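Alpha-actinin-like protein 1 (Schizosaccharomyces pombe, PDB 5BVR) binds and organises actin filaments through its tandem calponin-homology domains, supporting actin-ring formation, cytokinesis and septation in fission yeast. Local coordinates at residues Arg14-Trp19 with Arg202-Asp208; Leu131-Gln136 with Val148-Thr152; Thr156-Cys162 with Asn186-Phe191; Phe161-Ile165 with Tyr223-Tyr227; Ser197-Pro201 with Ala230-Leu234. All blocks are in the same frame, centred on the assembly; numbering follows the deposited sequence. Where two conformers were deposited one is given.

Contact 1: Arg14-Trp19 with Arg202-Asp208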
# COMPACT_ATOMS: atom_id res chain seq x y z
N ARG A 14 2.66 -5.75 -8.38
CA ARG A 14 1.35 -5.31 -8.77
C ARG A 14 0.72 -4.45 -7.70
O ARG A 14 0.11 -3.43 -8.00
CB ARG A 14 0.47 -6.50 -9.15
CG ARG A 14 0.90 -7.07 -10.51
CD ARG A 14 0.06 -8.27 -10.92
NE ARG A 14 0.31 -9.43 -10.09
CZ ARG A 14 -0.51 -9.88 -9.15
NH1 ARG A 14 -1.68 -9.29 -8.90
NH2 ARG A 14 -0.16 -10.96 -8.46
N THR A 15 0.90 -4.82 -6.44
CA THR A 15 0.29 -4.08 -5.35
C THR A 15 0.90 -2.70 -5.22
O THR A 15 0.19 -1.68 -5.06
CB THR A 15 0.44 -4.83 -4.02
OG1 THR A 15 -0.21 -6.11 -4.11
CG2 THR A 15 -0.20 -4.08 -2.89
N PHE A 16 2.22 -2.64 -5.27
CA PHE A 16 2.93 -1.37 -5.20
C PHE A 16 2.58 -0.48 -6.39
O PHE A 16 2.48 0.73 -6.22
CB PHE A 16 4.45 -1.57 -5.13
CG PHE A 16 4.96 -2.06 -3.78
CD1 PHE A 16 4.10 -2.49 -2.75
CD2 PHE A 16 6.34 -2.12 -3.54
CE1 PHE A 16 4.61 -2.94 -1.53
CE2 PHE A 16 6.85 -2.58 -2.32
CZ PHE A 16 5.96 -3.00 -1.30
N THR A 17 2.42 -1.06 -7.57
CA THR A 17 2.01 -0.29 -8.75
C THR A 17 0.63 0.30 -8.53
O THR A 17 0.40 1.48 -8.78
CB THR A 17 2.02 -1.16 -10.01
OG1 THR A 17 3.35 -1.62 -10.24
CG2 THR A 17 1.54 -0.39 -11.24
N LYS A 18 -0.30 -0.51 -8.02
CA LYS A 18 -1.64 -0.01 -7.78
C LYS A 18 -1.63 1.11 -6.72
O LYS A 18 -2.34 2.12 -6.87
CB LYS A 18 -2.58 -1.17 -7.38
CG LYS A 18 -3.02 -2.00 -8.59
CD LYS A 18 -3.81 -3.23 -8.22
CE LYS A 18 -2.91 -4.46 -8.22
NZ LYS A 18 -3.61 -5.73 -7.89
N TRP A 19 -0.82 0.95 -5.67
CA TRP A 19 -0.69 1.97 -4.63
C TRP A 19 -0.16 3.28 -5.26
O TRP A 19 -0.74 4.35 -5.05
CB TRP A 19 0.24 1.47 -3.51
CG TRP A 19 0.50 2.54 -2.51
CD1 TRP A 19 -0.27 2.88 -1.43
CD2 TRP A 19 1.61 3.43 -2.51
NE1 TRP A 19 0.32 3.91 -0.74
CE2 TRP A 19 1.47 4.28 -1.40
CE3 TRP A 19 2.72 3.59 -3.33
CZ2 TRP A 19 2.40 5.26 -1.09
CZ3 TRP A 19 3.64 4.56 -3.03
CH2 TRP A 19 3.48 5.39 -1.93
N ARG A 202 -8.80 -1.28 -4.36
CA ARG A 202 -8.50 -2.70 -4.43
C ARG A 202 -7.03 -2.91 -4.79
O ARG A 202 -6.70 -3.16 -5.95
CB ARG A 202 -9.39 -3.34 -5.48
CG ARG A 202 -9.19 -4.83 -5.65
CD ARG A 202 -10.00 -5.31 -6.83
NE ARG A 202 -11.42 -5.16 -6.55
CZ ARG A 202 -12.17 -6.09 -5.99
NH1 ARG A 202 -11.66 -7.27 -5.66
NH2 ARG A 202 -13.45 -5.85 -5.76
N LEU A 203 -6.16 -2.82 -3.80
CA LEU A 203 -4.73 -2.91 -4.05
C LEU A 203 -4.22 -4.34 -4.26
O LEU A 203 -3.12 -4.50 -4.77
CB LEU A 203 -3.92 -2.27 -2.91
CG LEU A 203 -4.24 -0.79 -2.67
CD1 LEU A 203 -3.28 -0.23 -1.64
CD2 LEU A 203 -4.17 0.08 -3.95
N ILE A 204 -4.98 -5.34 -3.80
CA ILE A 204 -4.59 -6.74 -3.94
C ILE A 204 -5.74 -7.54 -4.52
O ILE A 204 -6.90 -7.24 -4.30
CB ILE A 204 -4.12 -7.36 -2.60
CG1 ILE A 204 -5.22 -7.30 -1.54
CG2 ILE A 204 -2.89 -6.67 -2.13
CD1 ILE A 204 -4.81 -7.93 -0.21
N GLU A 205 -5.39 -8.56 -5.30
CA GLU A 205 -6.39 -9.44 -5.88
C GLU A 205 -6.71 -10.53 -4.87
O GLU A 205 -5.87 -10.89 -4.02
CB GLU A 205 -5.87 -10.09 -7.16
CG GLU A 205 -5.26 -9.14 -8.19
CD GLU A 205 -6.30 -8.40 -8.99
OE1 GLU A 205 -7.50 -8.53 -8.66
OE2 GLU A 205 -5.91 -7.70 -9.95
N VAL A 206 -7.93 -11.05 -4.95
CA VAL A 206 -8.32 -12.14 -4.07
C VAL A 206 -7.29 -13.28 -4.15
O VAL A 206 -6.85 -13.81 -3.11
CB VAL A 206 -9.74 -12.63 -4.43
CG1 VAL A 206 -10.05 -13.97 -3.75
CG2 VAL A 206 -10.76 -11.56 -4.05
N GLU A 207 -6.90 -13.66 -5.36
CA GLU A 207 -5.99 -14.79 -5.53
C GLU A 207 -4.60 -14.51 -4.98
O GLU A 207 -3.80 -15.43 -4.79
CB GLU A 207 -5.96 -15.26 -7.00
CG GLU A 207 -5.52 -14.21 -8.01
CD GLU A 207 -6.66 -13.34 -8.57
OE1 GLU A 207 -7.72 -13.20 -7.91
OE2 GLU A 207 -6.49 -12.80 -9.69
N ASP A 208 -4.29 -13.24 -4.70
CA ASP A 208 -2.97 -12.91 -4.19
C ASP A 208 -2.83 -13.28 -2.70
O ASP A 208 -1.72 -13.36 -2.19
CB ASP A 208 -2.66 -11.41 -4.34
CG ASP A 208 -2.58 -10.96 -5.80
OD1 ASP A 208 -2.27 -11.80 -6.66
OD2 ASP A 208 -2.81 -9.74 -6.05
O HOH W 1 -3.20 -7.13 -10.24
O HOH W 2 -1.83 -7.12 -6.20
O HOH W 3 -6.24 -5.57 -7.26
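This is a largely polar interface between the two halves of the actin-binding domain: helix 11-25, from the first calponin-homology (CH) repeat, lies beside residues 202-208 of the second repeat. Its strongest link is a bidentate salt bridge, in which Arg14 NH2 reaches Asp208 OD1 at 2.9 Å and Arg14 NH1 reaches Asp208 OD2 at 3.1 Å. Asp208 OD2 also accepts the backbone N of Glu205 at 2.9 Å, which fixes the carboxylate. One turn on, Lys18 enters a hydrated pocket. Lys18 NZ donates to waters 1, 2 and 3, makes a weak hydrogen bond to Leu203 O (3.4 Å) and a long salt bridge to Glu205 OE2 (3.7 Å). Joining the two repeats in this way is consistent with the compact, closed arrangement of tandem CH domains seen in other alpha-actinins. Thr15, whose OG1 is bonded to Val11 O within its own helix, accepts from water 2, and this water also donates to Asp208 OD2. The apolar part centres on Leu203, which lies across the helix: Leu203 CD2 packs 4.0 Å from Lys18 CB, and Leu203 CD1 meets the indole edge at Trp19 CD1, 4.3 Å away.

Contact 2: Leu131-Gln136 with Val148-Thr152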
# COMPACT_ATOMS: atom_id res chain seq x y z
N LEU A 131 -0.47 -0.42 13.59
CA LEU A 131 -1.45 -0.98 12.68
C LEU A 131 -1.87 -2.38 13.12
O LEU A 131 -3.06 -2.69 13.11
CB LEU A 131 -0.88 -0.99 11.27
CG LEU A 131 -1.84 -1.54 10.21
CD1 LEU A 131 -3.14 -0.73 10.14
CD2 LEU A 131 -1.18 -1.59 8.84
N LEU A 132 -0.93 -3.20 13.57
CA LEU A 132 -1.27 -4.54 14.03
C LEU A 132 -2.19 -4.45 15.23
O LEU A 132 -3.21 -5.13 15.31
CB LEU A 132 -0.01 -5.35 14.37
CG LEU A 132 -0.31 -6.80 14.68
CD1 LEU A 132 -0.80 -7.53 13.43
CD2 LEU A 132 0.94 -7.46 15.25
N LEU A 133 -1.81 -3.63 16.21
CA LEU A 133 -2.64 -3.50 17.40
C LEU A 133 -4.05 -2.99 17.05
O LEU A 133 -5.01 -3.50 17.60
CB LEU A 133 -1.96 -2.59 18.43
CG LEU A 133 -2.73 -2.46 19.74
CD1 LEU A 133 -2.98 -3.81 20.38
CD2 LEU A 133 -1.96 -1.57 20.70
N TRP A 134 -4.16 -2.02 16.14
CA TRP A 134 -5.47 -1.57 15.69
C TRP A 134 -6.30 -2.73 15.15
O TRP A 134 -7.47 -2.90 15.50
CB TRP A 134 -5.31 -0.47 14.64
CG TRP A 134 -6.58 0.07 14.09
CD1 TRP A 134 -7.33 1.10 14.61
CD2 TRP A 134 -7.25 -0.34 12.88
NE1 TRP A 134 -8.41 1.35 13.80
CE2 TRP A 134 -8.38 0.48 12.74
CE3 TRP A 134 -6.99 -1.30 11.90
CZ2 TRP A 134 -9.26 0.35 11.68
CZ3 TRP A 134 -7.87 -1.40 10.84
CH2 TRP A 134 -8.98 -0.59 10.74
N CYS A 135 -5.69 -3.56 14.32
CA CYS A 135 -6.39 -4.72 13.79
C CYS A 135 -6.84 -5.65 14.90
O CYS A 135 -7.95 -6.17 14.86
CB CYS A 135 -5.49 -5.47 12.82
SG CYS A 135 -5.14 -4.60 11.25
N GLN A 136 -5.96 -5.88 15.86
CA GLN A 136 -6.30 -6.75 16.99
C GLN A 136 -7.45 -6.20 17.82
O GLN A 136 -8.38 -6.95 18.19
CB GLN A 136 -5.07 -6.99 17.87
CG GLN A 136 -3.99 -7.75 17.15
CD GLN A 136 -2.68 -7.83 17.92
OE1 GLN A 136 -2.37 -6.98 18.75
NE2 GLN A 136 -1.90 -8.86 17.63
N VAL A 148 -5.74 -12.04 14.69
CA VAL A 148 -4.75 -11.31 13.91
C VAL A 148 -3.44 -11.29 14.69
O VAL A 148 -3.34 -10.66 15.74
CB VAL A 148 -5.23 -9.90 13.59
CG1 VAL A 148 -4.15 -9.16 12.84
CG2 VAL A 148 -6.47 -9.95 12.75
N GLN A 149 -2.45 -12.01 14.18
CA GLN A 149 -1.17 -12.16 14.86
C GLN A 149 -0.02 -11.66 13.99
O GLN A 149 1.13 -11.61 14.47
CB GLN A 149 -0.92 -13.62 15.21
CG GLN A 149 -1.82 -14.14 16.31
CD GLN A 149 -1.71 -13.32 17.59
OE1 GLN A 149 -0.62 -12.85 17.95
NE2 GLN A 149 -2.83 -13.13 18.29
N ASP A 150 -0.32 -11.27 12.75
CA ASP A 150 0.68 -10.91 11.76
C ASP A 150 -0.00 -10.26 10.57
O ASP A 150 -1.21 -10.07 10.59
CB ASP A 150 1.43 -12.17 11.32
CG ASP A 150 0.49 -13.24 10.86
OD1 ASP A 150 -0.42 -12.96 10.05
OD2 ASP A 150 0.61 -14.38 11.38
N PHE A 151 0.79 -9.90 9.57
CA PHE A 151 0.28 -9.41 8.30
C PHE A 151 0.49 -10.42 7.17
O PHE A 151 0.73 -10.05 6.02
CB PHE A 151 0.94 -8.07 7.96
CG PHE A 151 0.51 -6.94 8.87
CD1 PHE A 151 -0.76 -6.45 8.79
CD2 PHE A 151 1.37 -6.40 9.79
CE1 PHE A 151 -1.18 -5.41 9.62
CE2 PHE A 151 0.97 -5.36 10.62
CZ PHE A 151 -0.31 -4.88 10.53
N THR A 152 0.39 -11.69 7.53
CA THR A 152 0.50 -12.77 6.55
C THR A 152 -0.64 -13.78 6.73
O THR A 152 -1.75 -13.57 6.23
CB THR A 152 1.90 -13.44 6.61
OG1 THR A 152 2.18 -13.85 7.95
CG2 THR A 152 2.98 -12.44 6.15
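Within the second CH repeat, the loop that leads from helix 127-138 towards helix 159-168 folds back onto the helix it came from, and the apolar side chains of 148-152 close over one side of it. Phe151 contributes most to the cover. Leu132 CD1 sits over one face of the Phe151 ring, 4.2 Å from its centroid, in a CH-pi contact, while Leu131 CG approaches Phe151 CZ at 3.7 Å. Val148 forms the second point of attachment, its CG1 lying 3.8 Å from Leu132 CD1 and 3.9 Å from Cys135 CB. The loop runs on to the tryptophan of the CH signature, Trp155, which packs on both Cys135 and Val148 and donates from its indole to the backbone O of Asp150. Nearer the end of the helical segment the contact turns polar, with Gln136 NE2 donating to Val148 O at 3.0 Å and so fixing the backbone where the loop approaches the helix most closely (Gln136 CA to Val148 CA, 5.7 Å). The CA-to-CB bond of Asp150 points away from the helix, and its carboxylate organises the loop itself, OD1 accepting Thr152 N at 2.9 Å in an Asx turn.

Contact 3: Thr156-Cys162 with Asn186-Phe191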
# COMPACT_ATOMS: atom_id res chain seq x y z
N THR A 156 -5.38 -14.86 5.31
CA THR A 156 -5.58 -15.65 4.10
C THR A 156 -6.93 -16.36 4.02
O THR A 156 -7.32 -16.80 2.95
CB THR A 156 -4.43 -16.66 3.89
OG1 THR A 156 -4.39 -17.59 4.99
CG2 THR A 156 -3.09 -15.91 3.74
N ASN A 157 -7.68 -16.42 5.12
CA ASN A 157 -9.00 -17.07 5.05
C ASN A 157 -10.17 -16.11 4.82
O ASN A 157 -11.32 -16.53 4.81
CB ASN A 157 -9.26 -17.98 6.26
CG ASN A 157 -9.56 -17.22 7.55
OD1 ASN A 157 -9.80 -16.02 7.53
ND2 ASN A 157 -9.56 -17.91 8.67
N GLY A 158 -9.87 -14.81 4.67
CA GLY A 158 -10.91 -13.83 4.36
C GLY A 158 -11.64 -13.23 5.55
O GLY A 158 -12.26 -12.16 5.42
N LEU A 159 -11.58 -13.89 6.69
CA LEU A 159 -12.47 -13.52 7.80
C LEU A 159 -12.03 -12.24 8.48
O LEU A 159 -12.90 -11.46 8.91
CB LEU A 159 -12.60 -14.63 8.83
CG LEU A 159 -13.38 -15.85 8.36
CD1 LEU A 159 -13.34 -16.96 9.43
CD2 LEU A 159 -14.82 -15.49 8.00
N ALA A 160 -10.73 -12.02 8.62
CA ALA A 160 -10.28 -10.79 9.28
C ALA A 160 -10.75 -9.54 8.51
O ALA A 160 -11.21 -8.57 9.11
CB ALA A 160 -8.77 -10.76 9.48
N PHE A 161 -10.65 -9.57 7.17
CA PHE A 161 -11.14 -8.47 6.35
C PHE A 161 -12.64 -8.30 6.57
O PHE A 161 -13.11 -7.17 6.75
CB PHE A 161 -10.86 -8.67 4.86
CG PHE A 161 -9.42 -8.53 4.48
CD1 PHE A 161 -8.77 -7.32 4.59
CD2 PHE A 161 -8.72 -9.61 3.97
CE1 PHE A 161 -7.43 -7.17 4.21
CE2 PHE A 161 -7.37 -9.45 3.57
CZ PHE A 161 -6.75 -8.24 3.72
N CYS A 162 -13.38 -9.40 6.55
CA CYS A 162 -14.83 -9.32 6.75
C CYS A 162 -15.19 -8.78 8.13
O CYS A 162 -16.11 -7.97 8.26
CB CYS A 162 -15.51 -10.66 6.54
SG CYS A 162 -15.54 -11.21 4.81
N ASN A 186 -15.73 -15.08 0.66
CA ASN A 186 -15.69 -14.11 1.74
C ASN A 186 -14.64 -13.04 1.47
O ASN A 186 -14.87 -11.86 1.70
CB ASN A 186 -15.45 -14.81 3.06
CG ASN A 186 -16.63 -15.68 3.46
OD1 ASN A 186 -17.73 -15.53 2.92
ND2 ASN A 186 -16.41 -16.55 4.43
N MET A 187 -13.47 -13.43 0.98
CA MET A 187 -12.43 -12.47 0.58
C MET A 187 -12.96 -11.51 -0.48
O MET A 187 -12.77 -10.29 -0.42
CB MET A 187 -11.20 -13.21 0.01
CG MET A 187 -9.94 -12.35 -0.15
SD MET A 187 -9.10 -12.08 1.41
CE MET A 187 -8.39 -13.72 1.68
N GLN A 188 -13.59 -12.08 -1.50
CA GLN A 188 -14.12 -11.29 -2.60
C GLN A 188 -15.17 -10.31 -2.08
O GLN A 188 -15.18 -9.13 -2.45
CB GLN A 188 -14.73 -12.23 -3.64
CG GLN A 188 -15.26 -11.52 -4.87
CD GLN A 188 -14.16 -10.97 -5.74
OE1 GLN A 188 -13.29 -11.72 -6.19
NE2 GLN A 188 -14.18 -9.66 -5.97
N LEU A 189 -16.04 -10.79 -1.21
CA LEU A 189 -17.08 -9.94 -0.60
C LEU A 189 -16.46 -8.74 0.11
O LEU A 189 -16.85 -7.58 -0.14
CB LEU A 189 -17.92 -10.77 0.38
CG LEU A 189 -19.10 -10.05 1.00
CD1 LEU A 189 -20.18 -9.78 -0.03
CD2 LEU A 189 -19.65 -10.87 2.17
N ALA A 190 -15.48 -9.00 0.97
CA ALA A 190 -14.83 -7.93 1.71
C ALA A 190 -14.18 -6.93 0.76
O ALA A 190 -14.37 -5.72 0.91
CB ALA A 190 -13.80 -8.49 2.67
N PHE A 191 -13.41 -7.40 -0.21
CA PHE A 191 -12.72 -6.49 -1.11
C PHE A 191 -13.73 -5.64 -1.88
O PHE A 191 -13.49 -4.45 -2.09
CB PHE A 191 -11.82 -7.24 -2.09
CG PHE A 191 -10.61 -7.88 -1.46
CD1 PHE A 191 -10.39 -7.88 -0.08
CD2 PHE A 191 -9.67 -8.48 -2.28
CE1 PHE A 191 -9.23 -8.48 0.44
CE2 PHE A 191 -8.54 -9.08 -1.75
CZ PHE A 191 -8.32 -9.06 -0.39
O HOH W 4 -13.90 -17.32 5.23
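Backbone meets backbone unusually closely: the CA atoms of Gly158 and Met187 are 4.3 Å apart. Gly158 is the N-cap of helix 159-168 and has a phi of 87°; a CB there would crowd Met187 N as well as the preceding carbonyl. Gly158 lies within an Asx turn, Asn157 OD1 accepting Leu159 N at 2.9 Å, and water 4 bridges Asn157 O to Asn186 ND2, which also bonds Asp179 O. Met187, given in one of two conformers, curls around the glycine: its CE is 3.5 Å from both Thr156 O and Gly158 N, and its SD lies 3.6 Å from Phe161 CD2 in a Met-aromatic contact. Phe191 turns its ring edge to the face of Phe161, a T-shaped pair with centroids 5.2 Å apart and planes at 81°. Small residues line the groove one turn further, where Ala190 CB touches Phe161 CB (3.7 Å) and Cys162 SG (3.9 Å). Such close seating of the start of helix 159-168 on helix 183-198 belongs to the helical core of the CH fold.

Contact 4: Phe161-Ile165 with Tyr223-Tyr227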
# COMPACT_ATOMS: atom_id res chain seq x y z
N PHE A 161 -10.65 -9.57 7.17
CA PHE A 161 -11.14 -8.47 6.35
C PHE A 161 -12.64 -8.30 6.57
O PHE A 161 -13.11 -7.17 6.75
CB PHE A 161 -10.86 -8.67 4.86
CG PHE A 161 -9.42 -8.53 4.48
CD1 PHE A 161 -8.77 -7.32 4.59
CD2 PHE A 161 -8.72 -9.61 3.97
CE1 PHE A 161 -7.43 -7.17 4.21
CE2 PHE A 161 -7.37 -9.45 3.57
CZ PHE A 161 -6.75 -8.24 3.72
N CYS A 162 -13.38 -9.40 6.55
CA CYS A 162 -14.83 -9.32 6.75
C CYS A 162 -15.19 -8.78 8.13
O CYS A 162 -16.11 -7.97 8.26
CB CYS A 162 -15.51 -10.66 6.54
SG CYS A 162 -15.54 -11.21 4.81
N ALA A 163 -14.44 -9.19 9.15
CA ALA A 163 -14.72 -8.76 10.52
C ALA A 163 -14.43 -7.28 10.66
O ALA A 163 -15.19 -6.56 11.33
CB ALA A 163 -13.90 -9.54 11.50
N LEU A 164 -13.35 -6.80 10.05
CA LEU A 164 -13.04 -5.37 10.13
C LEU A 164 -14.17 -4.55 9.57
O LEU A 164 -14.56 -3.55 10.14
CB LEU A 164 -11.75 -5.07 9.37
CG LEU A 164 -10.43 -5.33 10.09
CD1 LEU A 164 -9.27 -5.05 9.13
CD2 LEU A 164 -10.27 -4.51 11.34
N ILE A 165 -14.70 -4.97 8.42
CA ILE A 165 -15.79 -4.25 7.78
C ILE A 165 -17.05 -4.32 8.64
O ILE A 165 -17.70 -3.30 8.90
CB ILE A 165 -16.08 -4.81 6.39
CG1 ILE A 165 -14.89 -4.52 5.48
CG2 ILE A 165 -17.34 -4.18 5.80
CD1 ILE A 165 -14.95 -5.22 4.15
N TYR A 223 -2.33 -2.74 1.89
CA TYR A 223 -3.76 -2.77 1.71
C TYR A 223 -4.50 -2.55 3.06
O TYR A 223 -5.43 -1.73 3.14
CB TYR A 223 -4.19 -4.09 1.03
CG TYR A 223 -5.67 -4.20 0.80
CD1 TYR A 223 -6.37 -3.28 0.04
CD2 TYR A 223 -6.38 -5.25 1.34
CE1 TYR A 223 -7.75 -3.39 -0.15
CE2 TYR A 223 -7.76 -5.37 1.15
CZ TYR A 223 -8.43 -4.45 0.41
OH TYR A 223 -9.79 -4.55 0.24
N VAL A 224 -4.07 -3.24 4.11
CA VAL A 224 -4.72 -3.11 5.41
C VAL A 224 -4.59 -1.66 5.91
O VAL A 224 -5.52 -1.14 6.54
CB VAL A 224 -4.13 -4.09 6.41
CG1 VAL A 224 -4.60 -3.78 7.83
CG2 VAL A 224 -4.51 -5.51 6.02
N ALA A 225 -3.47 -0.99 5.63
CA ALA A 225 -3.33 0.42 6.02
C ALA A 225 -4.45 1.28 5.43
O ALA A 225 -4.86 2.30 6.05
CB ALA A 225 -1.97 0.98 5.57
N GLU A 226 -4.98 0.92 4.26
CA GLU A 226 -6.10 1.67 3.67
C GLU A 226 -7.33 1.58 4.56
O GLU A 226 -8.09 2.55 4.66
CB GLU A 226 -6.47 1.19 2.26
CG GLU A 226 -5.37 1.35 1.21
CD GLU A 226 -5.18 2.75 0.70
OE1 GLU A 226 -6.04 3.61 0.97
OE2 GLU A 226 -4.17 2.99 0.00
N TYR A 227 -7.55 0.43 5.18
CA TYR A 227 -8.65 0.27 6.12
C TYR A 227 -8.49 1.19 7.32
O TYR A 227 -9.42 1.89 7.72
CB TYR A 227 -8.77 -1.17 6.61
CG TYR A 227 -9.35 -2.14 5.59
CD1 TYR A 227 -8.67 -2.42 4.41
CD2 TYR A 227 -10.53 -2.81 5.83
CE1 TYR A 227 -9.21 -3.30 3.48
CE2 TYR A 227 -11.06 -3.68 4.91
CZ TYR A 227 -10.39 -3.94 3.75
OH TYR A 227 -10.95 -4.82 2.86
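Phe161, the first residue of its segment, projects into the core of the second CH repeat, where helices 159-168 and 217-234 run nearly parallel as two of the principal helices of the CH fold. The short segments are inclined by only 14°, but their axes come no closer than 11.9 Å, so large side chains must fill the space between them. The rings of Phe161 and Tyr227 do most of this. Phe161 CE1 touches Tyr223 CE2 at 3.6 Å and Val224 CG2 at 3.8 Å, and Phe161 CD1 lies 3.8 Å from Tyr227 CZ. Both aromatic pairs are oblique, with planes at 55° to Tyr223 and 42° to Tyr227, and the three rings make an aromatic cluster that Phe191 and Trp155 extend through their contacts with Phe161. A turn later Leu164 points at the partner helix, bringing CD1 to 4.2 Å from Tyr227 CD2; its other neighbours include Trp134 of helix 127-138. Ile165 follows, with CG1 at the edge of the Tyr227 ring, 4.0 Å from CE2. No hydrogen bond links the two segments; within the second, Tyr227 OH donates to Tyr223 OH at 2.9 Å, one turn apart on the same helix.

Contact 5: Ser197-Pro201 with Ala230-Leu234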
# COMPACT_ATOMS: atom_id res chain seq x y z
N SER A 197 -18.32 0.64 -1.06
CA SER A 197 -19.07 1.33 -0.02
C SER A 197 -18.17 2.17 0.89
O SER A 197 -18.66 3.08 1.57
CB SER A 197 -19.88 0.35 0.82
OG SER A 197 -20.85 -0.31 0.04
N ILE A 198 -16.88 1.87 0.92
CA ILE A 198 -15.99 2.52 1.87
C ILE A 198 -14.85 3.27 1.16
O ILE A 198 -14.04 3.93 1.82
CB ILE A 198 -15.45 1.53 2.92
CG1 ILE A 198 -16.57 0.57 3.35
CG2 ILE A 198 -14.86 2.29 4.14
CD1 ILE A 198 -16.20 -0.46 4.39
N GLY A 199 -14.81 3.19 -0.17
CA GLY A 199 -13.80 3.90 -0.95
C GLY A 199 -12.37 3.38 -0.81
O GLY A 199 -11.40 4.10 -1.12
N ILE A 200 -12.23 2.16 -0.33
CA ILE A 200 -10.91 1.56 -0.14
C ILE A 200 -10.46 0.93 -1.47
O ILE A 200 -11.09 -0.01 -1.95
CB ILE A 200 -10.96 0.51 0.97
CG1 ILE A 200 -11.16 1.19 2.34
CG2 ILE A 200 -9.69 -0.34 0.98
CD1 ILE A 200 -11.65 0.26 3.46
N PRO A 201 -9.35 1.42 -2.05
CA PRO A 201 -8.95 0.90 -3.36
C PRO A 201 -8.52 -0.55 -3.29
O PRO A 201 -7.92 -0.98 -2.31
CB PRO A 201 -7.75 1.79 -3.73
CG PRO A 201 -7.15 2.18 -2.44
CD PRO A 201 -8.34 2.34 -1.50
N ALA A 230 -9.07 4.89 6.11
CA ALA A 230 -10.45 5.16 5.70
C ALA A 230 -11.40 5.08 6.88
O ALA A 230 -12.23 5.98 7.07
CB ALA A 230 -10.88 4.21 4.59
N PHE A 231 -11.29 4.01 7.66
CA PHE A 231 -12.20 3.84 8.79
C PHE A 231 -12.03 5.01 9.76
O PHE A 231 -13.01 5.57 10.25
CB PHE A 231 -11.94 2.52 9.54
CG PHE A 231 -12.38 1.28 8.82
CD1 PHE A 231 -12.87 1.30 7.53
CD2 PHE A 231 -12.33 0.08 9.49
CE1 PHE A 231 -13.29 0.12 6.91
CE2 PHE A 231 -12.75 -1.10 8.89
CZ PHE A 231 -13.23 -1.07 7.59
N SER A 232 -10.77 5.33 10.07
CA SER A 232 -10.50 6.39 11.04
C SER A 232 -11.08 7.73 10.57
O SER A 232 -11.66 8.48 11.35
CB SER A 232 -9.02 6.52 11.31
OG SER A 232 -8.49 5.33 11.90
N THR A 233 -10.90 8.04 9.30
CA THR A 233 -11.39 9.29 8.74
C THR A 233 -12.90 9.32 8.75
O THR A 233 -13.51 10.32 9.16
CB THR A 233 -10.85 9.47 7.32
OG1 THR A 233 -9.43 9.59 7.40
CG2 THR A 233 -11.43 10.71 6.65
N LEU A 234 -13.51 8.22 8.34
CA LEU A 234 -14.96 8.15 8.28
C LEU A 234 -15.59 8.19 9.67
O LEU A 234 -16.74 8.64 9.80
CB LEU A 234 -15.41 6.93 7.50
CG LEU A 234 -15.13 7.00 5.99
CD1 LEU A 234 -15.22 5.60 5.32
CD2 LEU A 234 -16.08 7.98 5.32
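Ala230, pointing toward residues 197-201, offers a small methyl against which they settle: Ile200 CG1 lies 3.8 Å from Ala230 CB, and Ile198 CG2 is 4.4 Å away. Phe231 comes next, and its CE1 reaches both isoleucines, 3.9 Å from Ile198 CG2, which lies at the ring edge, and 3.8 Å from Ile200 CD1. The ring also stacks on His168, a ligand of a bound zinc ion. One turn after Ala230, Leu234 closes the contact at the surface, its CD1 3.5 Å from Ile198 CG2. Between the two isoleucines Gly199, with a positive phi of 69°, is where the chain leaves the helical conformation. The interaction is wholly apolar, with no hydrogen bond between the segments. It packs the end of helix 183-198 and the residues after it against the C-terminal helix 217-234 of the second CH repeat, beside the zinc site to which His168 and Asp235 contribute.

Overall arrangement
Contact 1 stands apart: it alone joins the two CH repeats, at a partly buried, hydrated interface with salt bridges, whereas contacts 2 to 5 all lie within the second repeat. Contacts 3 and 4 are the most fully buried and share Phe161 on helix 159-168, so one ring ties helices 183-198 and 217-234 together. Contact 5, also mostly buried, joins those last two helices farther along and ends at an exposed leucine, and contact 2 adds helix 127-138, whose Trp134 touches both Leu164 of contact 4 and Phe231 of contact 5. Contact 2 mixes apolar cover with one backbone-directed hydrogen bond. Ile204 of contact 1 packs on Phe191 and Tyr223, linking the inter-repeat surface to the aromatic core.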